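Local coordinates for protein OxyR (Porphyromonas gingivalis, PDB 3HO7) that probably activates transcription in response to oxidative stress as a LysR-family DNA-binding regulator, of which this is the regulatory domain, at residues A[120-123]-A[128-131]. Sequence-based numbering, arbitrary orientation.
Sequences FRDQ and CQMK
Asp122 spreads its carboxylate over Cys128, the last residue of the short helix 125-128, and Gln129, the first residue beyond it. A short acid suits this place because it holds two oxygens close to the backbone, one to pack on a CB and the other to accept an amide N-H. The packed side is at Cys128, the buried member of the contact: Asp122 OD1 lies 3.2 Å from Cys128 CB. With SG anti to the carbonyl carbon, the sulfur is directed to its disulfide with Cys119, just before Phe120. Cysteine is small enough to let its CB come close to OD1 and can tie the two ends of the loop covalently. The disulfide is probably the redox switch of the OxyR regulatory domain, as in other OxyR proteins; the domain has the periplasmic-binding-protein-like fold of the LysR family. Gln129 makes up the looser, solvent-exposed side. Its chain bends at chi2 (-62°) and so brings the amide back to Asp122, where Gln129 NE2 donates a nearly straight hydrogen bond of 2.8 Å to the syn side of Asp122 OD2. Amide and carboxylate planes stand 84° apart; the donor is 27° out of the carboxylate plane, and Gln129 CG also rests 3.4 Å from Asp122 OD2. A glutamine is long and flexible enough to make this bond from the surface, and its amide adds no charge.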
ATOM      1  N   PHE A 120      13.150  -9.807   1.681  1.00 33.92           N
ATOM      2  CA  PHE A 120      13.366  -9.983   3.108  1.00 34.46           C
ATOM      3  C   PHE A 120      14.344 -11.133   3.285  1.00 35.28           C
ATOM      4  O   PHE A 120      14.007 -12.291   3.035  1.00 35.08           O
ATOM      5  CB  PHE A 120      12.057 -10.275   3.837  1.00 33.86           C
ATOM      6  CG  PHE A 120      12.212 -10.408   5.326  1.00 33.83           C
ATOM      7  CD1 PHE A 120      12.436  -9.291   6.114  1.00 33.84           C
ATOM      8  CD2 PHE A 120      12.133 -11.647   5.937  1.00 33.67           C
ATOM      9  CE1 PHE A 120      12.578  -9.408   7.484  1.00 34.47           C
ATOM     10  CE2 PHE A 120      12.276 -11.772   7.306  1.00 34.15           C
ATOM     11  CZ  PHE A 120      12.498 -10.651   8.080  1.00 34.50           C
ATOM     12  N   ARG A 121      15.561 -10.809   3.710  1.00 36.44           N
ATOM     13  CA  ARG A 121      16.637 -11.785   3.729  1.00 37.49           C
ATOM     14  C   ARG A 121      16.751 -12.394   2.335  1.00 37.41           C
ATOM     15  O   ARG A 121      16.772 -13.613   2.169  1.00 37.66           O
ATOM     16  CB  ARG A 121      16.379 -12.860   4.788  1.00 37.66           C
ATOM     17  CG  ARG A 121      16.161 -12.292   6.183  1.00 38.27           C
ATOM     18  CD  ARG A 121      16.535 -13.288   7.270  1.00 39.78           C
ATOM     19  NE  ARG A 121      15.495 -14.287   7.499  1.00 39.77           N
ATOM     20  CZ  ARG A 121      14.522 -14.157   8.396  1.00 39.79           C
ATOM     21  NH1 ARG A 121      14.453 -13.064   9.143  1.00 40.05           N
ATOM     22  NH2 ARG A 121      13.617 -15.116   8.545  1.00 39.48           N
ATOM     23  N   ASP A 122      16.695 -11.536   1.320  1.00 37.33           N
ATOM     24  CA  ASP A 122      16.924 -11.950  -0.063  1.00 37.38           C
ATOM     25  C   ASP A 122      16.134 -13.199  -0.450  1.00 36.89           C
ATOM     26  O   ASP A 122      16.703 -14.147  -0.983  1.00 37.39           O
ATOM     27  CB  ASP A 122      18.417 -12.125  -0.345  1.00 38.62           C
ATOM     28  CG  ASP A 122      19.117 -10.805  -0.608  1.00 39.24           C
ATOM     29  OD1 ASP A 122      18.449  -9.857  -1.071  1.00 39.49           O
ATOM     30  OD2 ASP A 122      20.334 -10.712  -0.357  1.00 41.30           O
ATOM     31  N   GLN A 123      14.839 -13.215  -0.161  1.00 35.97           N
ATOM     32  CA  GLN A 123      14.040 -14.415  -0.389  1.00 35.62           C
ATOM     33  C   GLN A 123      14.093 -14.850  -1.851  1.00 35.71           C
ATOM     34  O   GLN A 123      14.457 -15.984  -2.156  1.00 36.25           O
ATOM     35  CB  GLN A 123      12.592 -14.207   0.057  1.00 34.80           C
ATOM     36  CG  GLN A 123      11.702 -15.423  -0.160  1.00 34.65           C
ATOM     37  CD  GLN A 123      10.439 -15.376   0.677  1.00 34.15           C
ATOM     38  OE1 GLN A 123      10.024 -14.311   1.137  1.00 33.37           O
ATOM     39  NE2 GLN A 123       9.820 -16.535   0.882  1.00 34.50           N
ATOM     40  N   CYS A 128      16.829 -10.465  -6.305  1.00 37.97           N
ATOM     41  CA  CYS A 128      17.268  -9.489  -5.318  1.00 38.47           C
ATOM     42  C   CYS A 128      18.747  -9.157  -5.480  1.00 39.78           C
ATOM     43  O   CYS A 128      19.165  -8.021  -5.252  1.00 40.29           O
ATOM     44  CB  CYS A 128      17.001 -10.002  -3.904  1.00 38.17           C
ATOM     45  SG  CYS A 128      15.251 -10.210  -3.515  1.00 36.99           S
ATOM     46  N   GLN A 129      19.533 -10.151  -5.878  1.00 40.72           N
ATOM     47  CA  GLN A 129      20.978  -9.983  -5.994  1.00 42.30           C
ATOM     48  C   GLN A 129      21.481 -10.162  -7.422  1.00 42.97           C
ATOM     49  O   GLN A 129      22.667 -10.403  -7.638  1.00 44.09           O
ATOM     50  CB  GLN A 129      21.702 -10.961  -5.066  1.00 42.95           C
ATOM     51  CG  GLN A 129      21.493 -10.680  -3.588  1.00 43.28           C
ATOM     52  CD  GLN A 129      22.017  -9.317  -3.179  1.00 44.30           C
ATOM     53  OE1 GLN A 129      22.571  -8.582  -3.999  1.00 45.29           O
ATOM     54  NE2 GLN A 129      21.848  -8.973  -1.909  1.00 44.63           N
ATOM     55  N   MET A 130      20.583 -10.043  -8.393  1.00 42.53           N
ATOM     56  CA  MET A 130      20.963 -10.196  -9.793  1.00 43.24           C
ATOM     57  C   MET A 130      21.707  -8.968 -10.308  1.00 44.00           C
ATOM     58  O   MET A 130      21.392  -7.837  -9.935  1.00 43.83           O
ATOM     59  CB  MET A 130      19.737 -10.470 -10.666  1.00 42.50           C
ATOM     60  CG  MET A 130      18.710  -9.355 -10.663  1.00 41.85           C
ATOM     61  SD  MET A 130      17.564  -9.492 -12.047  1.00 41.78           S
ATOM     62  CE  MET A 130      17.171 -11.239 -11.987  1.00 41.37           C
ATOM     63  N   LYS A 131      22.694  -9.199 -11.166  1.00 45.09           N
ATOM     64  CA  LYS A 131      23.510  -8.123 -11.715  1.00 46.06           C
ATOM     65  C   LYS A 131      22.677  -7.155 -12.547  1.00 45.59           C
ATOM     66  O   LYS A 131      21.801  -7.568 -13.306  1.00 44.94           O
ATOM     67  CB  LYS A 131      24.638  -8.699 -12.572  1.00 47.28           C
ATOM     68  CG  LYS A 131      25.488  -9.742 -11.866  1.00 48.08           C
ATOM     69  CD  LYS A 131      26.300  -9.131 -10.736  1.00 48.91           C
ATOM     70  CE  LYS A 131      27.180 -10.176 -10.070  1.00 49.61           C
ATOM     71  NZ  LYS A 131      28.050  -9.587  -9.015  1.00 50.72           N
TER